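Local coordinates for 3-keto-5-aminohexanoate cleavage protein (Burkholderia xenovorans LB400, PDB 3E02), which probably cleaves 3-keto-5-aminohexanoate or a related beta-keto acid with the help of a bound zinc ion, at residues P31-V39 and L67-R78; A102-A110 and L301-F311. All coordinates share one frame; numbering follows the deposited sequence. Where two conformers were deposited one is given.

Contact 1 (P31-V39 and L67-R78); sequences PEEIVKEGV and LFMRFLPQLKER
Ile34 lays its CG2 methyl over one face of the Phe71 ring, 4.0 Å from the ring centroid and only 16° off the ring normal, a CH-pi contact. The methyl is carried there because CG2 stands anti to the backbone N of Ile34, while CD1 on the other branch reaches the ring carbon CE2. The opposite face of the ring carries the carbonyl oxygen of Phe68, set toward the rim. Val35, branched at CB, presses its CG2 methyl on Phe71 CB at 3.5 Å and on Gln74 CB. Leu75 is a knob in a hole formed by Ile34, Val35, Gly38 and Val39, its CD2 entering to 3.6 Å from Val35 O. Gly38 suits this hole, since a CB there would collide with that methyl.

Arginines close both ends. Arg70 bends at chi3 (57°) and lays a face of its guanidinium over CG of Pro31, whose compact apolar ring suits a place beside a flat cation. In one of its two conformers Arg78 sets a guanidinium face over the Val39 methyls; separately, Val39 CG2 touches Arg78 CB at 3.7 Å. No direct hydrogen bond joins the two segments. Instead one water takes the N-H of Arg70 NE at 3.0 Å and lies beside Glu32 OE2, at a doubtfully short distance; a second donates to Arg70 O at 2.9 Å and only weakly to Glu32 OE2.

Segment 31-39 of helix 31-44 and helix 72-78 run nearly parallel, 25° apart with their axes 9.4 Å from each other, as neighbouring outer helices of a TIM barrel do. Beneath them, Leu67 and Leu75 also pack on strand 48-54, which bears the zinc ligands His50 and His52, and Leu75 reaches strand 82-85 as well. Phe68 and Leu72, turned away from helix 31-44, meet helix 95-105.

Contact 2 (A102-A110 and L301-F311); sequences ARAARPEVA and LKTKGANETSF
Glu108 OE1 is gripped by Thr303 OG1, which donates at 2.8 Å from above the carboxylate plane, and by a weak bond from Gly305 N at 3.0 Å. Thr303 turns OG1 between its backbone N and carbonyl carbon (chi1 63°), which leaves CG2 to pack on Val109 CG2. The other carboxylate oxygen, OE2, forms a salt bridge with Arg298, so the buried charge is probably well compensated. Gly305 suits its place because its backbone angles would jam any CB against the preceding carbonyl.

Lys304 extends fully beyond CG to bring NZ 2.8 Å from Arg106 O, above the carbonyl plane; the same ammonium donates to Glu308 O and to Ser165 O. Arg106 leaves the helix with positive phi. Just before it, Ala105 O takes the N-H of Ser310 at 2.8 Å, and small Ala105 lets Phe311 CD2 come within 3.9 Å of its CB. Thr309 OG1 lies over the centre of one face of that ring.

The chain's tail thus lies along the turn from helix 95-105 into strand 109-113. Phe311 reaches Leu83 of strand 82-85, while Thr303 and Ala306 touch Arg298 of helix 294-301.

How the contacts relate
Contact 1 is the more buried and is essentially apolar: two successive outer helices of the barrel, with the turn that leads into the second, interlock through proline, isoleucine, valine, leucine and phenylalanine, with water and charged groups at the edges. Contact 2, partly buried, depends on polar bonds, from side chains of the irregular tail as well as its backbone N-H groups, to Glu108 and to carbonyls at the end of helix 95-105; several waters join in. In sequence, contact 1 joins near neighbours and contact 2 brings the C-terminus back to the first half of the chain. They meet side by side: Lys76 NZ pairs with Phe311 OXT, 2.9 Å away, and Leu72 CD1 packs on Ala105 CB.

Contact 1 (P31-V39 and L67-R78)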
loop_
_atom_site.group_PDB
_atom_site.type_symbol
_atom_site.label_atom_id
_atom_site.label_comp_id
_atom_site.label_asym_id
_atom_site.label_seq_id
_atom_site.Cartn_x
_atom_site.Cartn_y
_atom_site.Cartn_z
ATOM N N PRO A 31 -26.034 33.922 12.429
ATOM C CA PRO A 31 -25.381 34.481 11.241
ATOM C C PRO A 31 -24.244 35.460 11.565
ATOM O O PRO A 31 -23.221 35.420 10.901
ATOM C CB PRO A 31 -26.530 35.168 10.508
ATOM C CG PRO A 31 -27.703 34.363 10.889
ATOM C CD PRO A 31 -27.496 34.067 12.343
ATOM N N GLU A 32 -24.397 36.256 12.622
ATOM C CA GLU A 32 -23.382 37.232 13.034
ATOM C C GLU A 32 -22.104 36.532 13.522
ATOM O O GLU A 32 -20.994 36.996 13.239
ATOM C CB GLU A 32 -23.918 38.182 14.119
ATOM C CG GLU A 32 -25.031 39.129 13.655
ATOM C CD GLU A 32 -26.387 38.457 13.406
ATOM O OE1 GLU A 32 -26.744 37.460 14.093
ATOM O OE2 GLU A 32 -27.092 38.935 12.497
ATOM N N GLU A 33 -22.272 35.437 14.265
ATOM C CA GLU A 33 -21.139 34.604 14.714
ATOM C C GLU A 33 -20.427 33.957 13.522
ATOM O O GLU A 33 -19.200 33.887 13.512
ATOM C CB GLU A 33 -21.598 33.520 15.702
ATOM C CG GLU A 33 -22.000 34.081 17.056
ATOM C CD GLU A 33 -22.766 33.111 17.953
ATOM O OE1 GLU A 33 -23.277 32.066 17.484
ATOM O OE2 GLU A 33 -22.853 33.418 19.161
ATOM N N ILE A 34 -21.201 33.485 12.539
ATOM C CA ILE A 34 -20.665 32.878 11.316
ATOM C C ILE A 34 -19.848 33.895 10.502
ATOM O O ILE A 34 -18.764 33.560 10.025
ATOM C CB ILE A 34 -21.781 32.195 10.474
ATOM C CG1 ILE A 34 -22.307 30.966 11.232
ATOM C CG2 ILE A 34 -21.245 31.772 9.083
ATOM C CD1 ILE A 34 -23.570 30.375 10.675
ATOM N N VAL A 35 -20.343 35.131 10.380
ATOM C CA VAL A 35 -19.598 36.198 9.694
ATOM C C VAL A 35 -18.288 36.505 10.433
ATOM O O VAL A 35 -17.227 36.546 9.813
ATOM C CB VAL A 35 -20.414 37.503 9.553
ATOM C CG1 VAL A 35 -19.546 38.636 8.946
ATOM C CG2 VAL A 35 -21.672 37.264 8.709
ATOM N N LYS A 36 -18.378 36.717 11.748
ATOM C CA LYS A 36 -17.216 37.037 12.599
ATOM C C LYS A 36 -16.150 35.932 12.501
ATOM O O LYS A 36 -14.967 36.205 12.301
ATOM C CB LYS A 36 -17.659 37.246 14.058
ATOM C CG LYS A 36 -16.564 37.771 14.995
ATOM C CD LYS A 36 -17.095 38.074 16.414
ATOM N N GLU A 37 -16.598 34.686 12.598
ATOM C CA GLU A 37 -15.712 33.518 12.502
ATOM C C GLU A 37 -15.106 33.312 11.113
ATOM O O GLU A 37 -13.907 33.015 11.002
ATOM C CB GLU A 37 -16.449 32.264 12.985
ATOM C CG GLU A 37 -16.494 32.206 14.485
ATOM C CD GLU A 37 -15.137 31.792 15.050
ATOM O OE1 GLU A 37 -14.746 30.621 14.841
ATOM O OE2 GLU A 37 -14.450 32.660 15.647
ATOM N N GLY A 38 -15.926 33.482 10.075
ATOM C CA GLY A 38 -15.479 33.369 8.692
ATOM C C GLY A 38 -14.406 34.400 8.372
ATOM O O GLY A 38 -13.373 34.063 7.786
ATOM N N VAL A 39 -14.642 35.650 8.790
ATOM C CA VAL A 39 -13.679 36.739 8.595
ATOM C C VAL A 39 -12.363 36.461 9.329
ATOM O O VAL A 39 -11.300 36.598 8.736
ATOM C CB VAL A 39 -14.261 38.122 8.989
ATOM C CG1 VAL A 39 -13.192 39.228 8.888
ATOM C CG2 VAL A 39 -15.463 38.474 8.078
ATOM N N LEU A 67 -31.415 32.303 5.894
ATOM C CA LEU A 67 -30.341 32.326 6.902
ATOM C C LEU A 67 -28.988 32.513 6.226
ATOM O O LEU A 67 -28.162 33.279 6.723
ATOM C CB LEU A 67 -30.320 31.056 7.776
ATOM C CG LEU A 67 -31.424 30.944 8.820
ATOM C CD1 LEU A 67 -31.371 29.578 9.486
ATOM C CD2 LEU A 67 -31.300 32.081 9.849
ATOM N N PHE A 68 -28.767 31.814 5.107
ATOM C CA PHE A 68 -27.549 32.005 4.301
ATOM C C PHE A 68 -27.397 33.454 3.826
ATOM O O PHE A 68 -26.303 34.013 3.895
ATOM C CB PHE A 68 -27.484 31.036 3.119
ATOM C CG PHE A 68 -27.056 29.656 3.494
ATOM C CD1 PHE A 68 -27.975 28.718 3.937
ATOM C CD2 PHE A 68 -25.712 29.288 3.401
ATOM C CE1 PHE A 68 -27.570 27.415 4.286
ATOM C CE2 PHE A 68 -25.296 28.003 3.741
ATOM C CZ PHE A 68 -26.226 27.062 4.187
HETATM N N MSE A 69 -28.503 34.083 3.411
HETATM C CA MSE A 69 -28.478 35.501 2.996
HETATM C C MSE A 69 -28.208 36.492 4.129
HETATM O O MSE A 69 -27.971 37.670 3.848
HETATM C CB MSE A 69 -29.732 35.875 2.197
HETATM C CG MSE A 69 -29.825 35.116 0.887
HETATM SE SE MSE A 69 -28.206 35.302 -0.227
HETATM C CE MSE A 69 -28.440 33.718 -1.243
ATOM N N ARG A 70 -28.242 36.025 5.384
ATOM C CA ARG A 70 -27.860 36.837 6.549
ATOM C C ARG A 70 -26.353 36.759 6.867
ATOM O O ARG A 70 -25.885 37.484 7.751
ATOM C CB ARG A 70 -28.722 36.497 7.760
ATOM C CG ARG A 70 -30.170 36.960 7.588
ATOM C CD ARG A 70 -31.148 36.291 8.544
ATOM N NE ARG A 70 -30.802 36.476 9.952
ATOM C CZ ARG A 70 -31.478 35.963 10.980
ATOM N NH1 ARG A 70 -32.567 35.208 10.791
ATOM N NH2 ARG A 70 -31.042 36.198 12.220
ATOM N N PHE A 71 -25.605 35.884 6.178
ATOM C CA PHE A 71 -24.133 35.866 6.287
ATOM C C PHE A 71 -23.333 35.918 4.971
ATOM O O PHE A 71 -22.203 36.421 4.990
ATOM C CB PHE A 71 -23.612 34.763 7.224
ATOM C CG PHE A 71 -24.017 33.351 6.871
ATOM C CD1 PHE A 71 -23.323 32.626 5.898
ATOM C CD2 PHE A 71 -25.014 32.693 7.601
ATOM C CE1 PHE A 71 -23.658 31.283 5.616
ATOM C CE2 PHE A 71 -25.352 31.347 7.335
ATOM C CZ PHE A 71 -24.676 30.644 6.342
ATOM N N LEU A 72 -23.884 35.433 3.853
ATOM C CA LEU A 72 -23.148 35.449 2.566
ATOM C C LEU A 72 -22.756 36.854 2.064
ATOM O O LEU A 72 -21.557 37.093 1.831
ATOM C CB LEU A 72 -23.860 34.615 1.480
ATOM C CG LEU A 72 -23.915 33.099 1.696
ATOM C CD1 LEU A 72 -24.767 32.427 0.622
ATOM C CD2 LEU A 72 -22.526 32.470 1.752
ATOM N N PRO A 73 -23.733 37.795 1.924
ATOM C CA PRO A 73 -23.354 39.162 1.515
ATOM C C PRO A 73 -22.339 39.816 2.466
ATOM O O PRO A 73 -21.409 40.483 2.012
ATOM C CB PRO A 73 -24.681 39.942 1.548
ATOM C CG PRO A 73 -25.740 38.964 1.650
ATOM C CD PRO A 73 -25.190 37.671 2.123
ATOM N N GLN A 74 -22.492 39.559 3.765
ATOM C CA GLN A 74 -21.631 40.137 4.799
ATOM C C GLN A 74 -20.211 39.594 4.674
ATOM O O GLN A 74 -19.250 40.353 4.773
ATOM C CB GLN A 74 -22.176 39.861 6.208
ATOM C CG GLN A 74 -23.538 40.504 6.552
ATOM C CD GLN A 74 -24.751 39.856 5.896
ATOM O OE1 GLN A 74 -24.648 38.817 5.248
ATOM N NE2 GLN A 74 -25.907 40.484 6.042
ATOM N N LEU A 75 -20.082 38.285 4.449
ATOM C CA LEU A 75 -18.762 37.674 4.232
ATOM C C LEU A 75 -18.115 38.205 2.962
ATOM O O LEU A 75 -16.934 38.549 2.979
ATOM C CB LEU A 75 -18.840 36.136 4.188
ATOM C CG LEU A 75 -18.995 35.451 5.543
ATOM C CD1 LEU A 75 -19.358 33.966 5.368
ATOM C CD2 LEU A 75 -17.713 35.614 6.364
ATOM N N LYS A 76 -18.899 38.297 1.882
ATOM C CA LYS A 76 -18.419 38.803 0.596
ATOM C C LYS A 76 -17.844 40.231 0.721
ATOM O O LYS A 76 -16.816 40.545 0.116
ATOM C CB LYS A 76 -19.538 38.776 -0.453
ATOM C CG LYS A 76 -19.100 39.205 -1.854
ATOM C CD LYS A 76 -20.261 39.287 -2.800
ATOM C CE LYS A 76 -19.798 39.716 -4.172
ATOM N NZ LYS A 76 -20.942 40.103 -5.040
ATOM N N GLU A 77 -18.511 41.062 1.511
ATOM C CA GLU A 77 -18.084 42.439 1.741
ATOM C C GLU A 77 -16.840 42.583 2.628
ATOM O O GLU A 77 -16.054 43.496 2.387
ATOM C CB GLU A 77 -19.232 43.233 2.391
ATOM C CG GLU A 77 -18.961 44.722 2.581
ATOM N N ARG A 78 -16.656 41.660 3.586
ATOM C CA ARG A 78 -15.555 41.731 4.558
ATOM C C ARG A 78 -14.339 40.859 4.253
ATOM O O ARG A 78 -13.287 41.048 4.863
ATOM C CB ARG A 78 -16.076 41.430 5.955
ATOM C CG ARG A 78 -17.081 42.461 6.462
ATOM C CD ARG A 78 -17.346 42.233 7.929
ATOM N NE ARG A 78 -16.156 42.564 8.722
ATOM C CZ ARG A 78 -15.815 42.045 9.907
ATOM N NH1 ARG A 78 -16.537 41.097 10.513
ATOM N NH2 ARG A 78 -14.692 42.465 10.485
HETATM O O HOH W 1 -24.742 38.803 10.009
HETATM O O HOH W 2 -28.789 38.612 10.741
#

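Contact 2 (A102-A110 and L301-F311)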
loop_
_atom_site.group_PDB
_atom_site.type_symbol
_atom_site.label_atom_id
_atom_site.label_comp_id
_atom_site.label_asym_id
_atom_site.label_seq_id
_atom_site.Cartn_x
_atom_site.Cartn_y
_atom_site.Cartn_z
ATOM N N ALA A 102 -27.558 26.569 -2.281
ATOM C CA ALA A 102 -26.695 26.657 -3.475
ATOM C C ALA A 102 -27.469 27.146 -4.695
ATOM O O ALA A 102 -26.919 27.918 -5.492
ATOM C CB ALA A 102 -26.010 25.302 -3.778
ATOM N N ARG A 103 -28.721 26.692 -4.847
ATOM C CA ARG A 103 -29.561 27.138 -5.958
ATOM C C ARG A 103 -29.879 28.626 -5.858
ATOM O O ARG A 103 -29.855 29.326 -6.866
ATOM C CB ARG A 103 -30.862 26.331 -6.087
ATOM C CG ARG A 103 -30.638 24.886 -6.529
ATOM C CD ARG A 103 -31.600 24.476 -7.631
ATOM N NE ARG A 103 -33.008 24.525 -7.235
ATOM C CZ ARG A 103 -33.719 23.521 -6.704
ATOM N NH1 ARG A 103 -33.186 22.321 -6.429
ATOM N NH2 ARG A 103 -35.008 23.728 -6.413
ATOM N N ALA A 104 -30.159 29.105 -4.643
ATOM C CA ALA A 104 -30.448 30.531 -4.424
ATOM C C ALA A 104 -29.193 31.407 -4.570
ATOM O O ALA A 104 -29.215 32.430 -5.256
ATOM C CB ALA A 104 -31.082 30.759 -3.046
ATOM N N ALA A 105 -28.105 30.980 -3.941
ATOM C CA ALA A 105 -26.848 31.744 -3.910
ATOM C C ALA A 105 -25.994 31.744 -5.181
ATOM O O ALA A 105 -25.214 32.677 -5.383
ATOM C CB ALA A 105 -26.000 31.247 -2.767
ATOM N N ARG A 106 -26.093 30.685 -5.986
ATOM C CA ARG A 106 -25.258 30.500 -7.185
ATOM C C ARG A 106 -23.778 30.759 -6.819
ATOM O O ARG A 106 -23.138 31.643 -7.384
ATOM C CB ARG A 106 -25.777 31.353 -8.349
ATOM C CG ARG A 106 -27.166 30.894 -8.843
ATOM C CD ARG A 106 -27.770 31.832 -9.874
ATOM N NE ARG A 106 -27.030 31.871 -11.137
ATOM C CZ ARG A 106 -27.304 31.162 -12.241
ATOM N NH1 ARG A 106 -28.310 30.277 -12.296
ATOM N NH2 ARG A 106 -26.525 31.320 -13.317
ATOM N N PRO A 107 -23.236 29.953 -5.872
ATOM C CA PRO A 107 -21.884 30.174 -5.385
ATOM C C PRO A 107 -20.808 29.708 -6.360
ATOM O O PRO A 107 -21.084 28.956 -7.291
ATOM C CB PRO A 107 -21.841 29.318 -4.115
ATOM C CG PRO A 107 -22.694 28.160 -4.463
ATOM C CD PRO A 107 -23.822 28.743 -5.260
ATOM N N GLU A 108 -19.582 30.162 -6.115
ATOM C CA GLU A 108 -18.427 29.713 -6.886
ATOM C C GLU A 108 -18.136 28.235 -6.631
ATOM O O GLU A 108 -17.674 27.524 -7.541
ATOM C CB GLU A 108 -17.174 30.496 -6.514
ATOM C CG GLU A 108 -17.206 31.946 -6.891
ATOM C CD GLU A 108 -15.873 32.574 -6.637
ATOM O OE1 GLU A 108 -15.025 32.530 -7.550
ATOM O OE2 GLU A 108 -15.689 33.092 -5.526
ATOM N N VAL A 109 -18.377 27.798 -5.389
ATOM C CA VAL A 109 -18.144 26.425 -4.975
ATOM C C VAL A 109 -19.291 25.883 -4.109
ATOM O O VAL A 109 -19.904 26.619 -3.340
ATOM C CB VAL A 109 -16.788 26.282 -4.211
ATOM C CG1 VAL A 109 -16.546 24.832 -3.768
ATOM C CG2 VAL A 109 -15.616 26.790 -5.076
ATOM N N ALA A 110 -19.618 24.610 -4.318
ATOM C CA ALA A 110 -20.572 23.884 -3.476
ATOM C C ALA A 110 -19.992 22.524 -3.156
ATOM O O ALA A 110 -19.276 21.951 -3.985
ATOM C CB ALA A 110 -21.934 23.736 -4.171
ATOM N N LEU A 301 -8.847 26.118 -8.738
ATOM C CA LEU A 301 -10.148 25.455 -8.911
ATOM C C LEU A 301 -10.919 25.854 -10.177
ATOM O O LEU A 301 -11.904 25.184 -10.522
ATOM C CB LEU A 301 -11.024 25.681 -7.681
ATOM C CG LEU A 301 -10.428 25.212 -6.350
ATOM C CD1 LEU A 301 -11.390 25.475 -5.205
ATOM C CD2 LEU A 301 -10.080 23.767 -6.411
ATOM N N LYS A 302 -10.475 26.926 -10.844
ATOM C CA LYS A 302 -11.095 27.463 -12.064
ATOM C C LYS A 302 -12.543 27.871 -11.784
ATOM O O LYS A 302 -13.466 27.471 -12.477
ATOM C CB LYS A 302 -10.992 26.473 -13.239
ATOM C CG LYS A 302 -9.589 26.039 -13.633
ATOM C CD LYS A 302 -8.790 27.168 -14.249
ATOM C CE LYS A 302 -7.416 26.691 -14.725
ATOM N NZ LYS A 302 -7.525 25.645 -15.800
ATOM N N THR A 303 -12.726 28.682 -10.751
ATOM C CA THR A 303 -14.054 29.162 -10.365
ATOM C C THR A 303 -14.493 30.311 -11.267
ATOM O O THR A 303 -13.674 30.927 -11.947
ATOM C CB THR A 303 -14.106 29.619 -8.898
ATOM O OG1 THR A 303 -13.227 30.731 -8.709
ATOM C CG2 THR A 303 -13.726 28.458 -7.950
ATOM N N LYS A 304 -15.787 30.604 -11.229
ATOM C CA LYS A 304 -16.394 31.643 -12.070
ATOM C C LYS A 304 -16.095 33.097 -11.647
ATOM O O LYS A 304 -16.349 34.009 -12.427
ATOM C CB LYS A 304 -17.914 31.434 -12.190
ATOM C CG LYS A 304 -18.728 31.599 -10.899
ATOM C CD LYS A 304 -20.214 31.442 -11.160
ATOM C CE LYS A 304 -21.004 31.572 -9.872
ATOM N NZ LYS A 304 -22.476 31.479 -10.101
ATOM N N GLY A 305 -15.595 33.297 -10.430
ATOM C CA GLY A 305 -15.261 34.612 -9.892
ATOM C C GLY A 305 -16.265 35.074 -8.863
ATOM O O GLY A 305 -17.451 34.738 -8.941
ATOM N N ALA A 306 -15.782 35.863 -7.904
ATOM C CA ALA A 306 -16.601 36.402 -6.796
ATOM C C ALA A 306 -17.794 37.270 -7.242
ATOM O O ALA A 306 -18.841 37.267 -6.588
ATOM C CB ALA A 306 -15.708 37.192 -5.817
ATOM N N ASN A 307 -17.622 37.977 -8.354
ATOM C CA ASN A 307 -18.653 38.863 -8.919
ATOM C C ASN A 307 -19.794 38.151 -9.662
ATOM O O ASN A 307 -20.774 38.799 -10.045
ATOM C CB ASN A 307 -18.017 39.924 -9.849
ATOM C CG ASN A 307 -17.327 39.320 -11.082
ATOM O OD1 ASN A 307 -16.800 38.201 -11.038
ATOM N ND2 ASN A 307 -17.307 40.078 -12.175
ATOM N N GLU A 308 -19.672 36.835 -9.883
ATOM C CA GLU A 308 -20.688 36.046 -10.605
ATOM C C GLU A 308 -21.655 35.250 -9.711
ATOM O O GLU A 308 -22.402 34.408 -10.214
ATOM C CB GLU A 308 -19.992 35.130 -11.619
ATOM C CG GLU A 308 -19.139 35.878 -12.652
ATOM C CD GLU A 308 -19.941 36.874 -13.491
ATOM O OE1 GLU A 308 -21.113 36.581 -13.829
ATOM O OE2 GLU A 308 -19.395 37.955 -13.813
ATOM N N THR A 309 -21.659 35.522 -8.402
ATOM C CA THR A 309 -22.580 34.864 -7.466
ATOM C C THR A 309 -23.846 35.706 -7.338
ATOM O O THR A 309 -23.854 36.856 -7.770
ATOM C CB THR A 309 -21.948 34.659 -6.071
ATOM O OG1 THR A 309 -21.817 35.914 -5.386
ATOM C CG2 THR A 309 -20.588 33.969 -6.175
ATOM N N SER A 310 -24.896 35.141 -6.739
ATOM C CA SER A 310 -26.173 35.853 -6.515
ATOM C C SER A 310 -26.323 36.410 -5.088
ATOM O O SER A 310 -27.408 36.367 -4.507
ATOM C CB SER A 310 -27.355 34.967 -6.910
ATOM O OG SER A 310 -27.326 34.763 -8.307
ATOM N N PHE A 311 -25.228 36.927 -4.536
ATOM C CA PHE A 311 -25.223 37.582 -3.224
ATOM C C PHE A 311 -24.171 38.703 -3.196
ATOM O O PHE A 311 -24.068 39.455 -2.225
ATOM C CB PHE A 311 -25.024 36.574 -2.079
ATOM C CG PHE A 311 -23.782 35.742 -2.195
ATOM C CD1 PHE A 311 -22.552 36.232 -1.759
ATOM C CD2 PHE A 311 -23.837 34.456 -2.721
ATOM C CE1 PHE A 311 -21.386 35.458 -1.858
ATOM C CE2 PHE A 311 -22.677 33.670 -2.824
ATOM C CZ PHE A 311 -21.452 34.176 -2.396
ATOM O OXT PHE A 311 -23.406 38.879 -4.150
HETATM O O HOH W 3 -23.478 32.482 -12.489
HETATM O O HOH W 4 -25.109 34.359 -10.332
HETATM O O HOH W 5 -23.214 28.962 -9.224
HETATM O O HOH W 6 -17.361 28.616 -9.973
#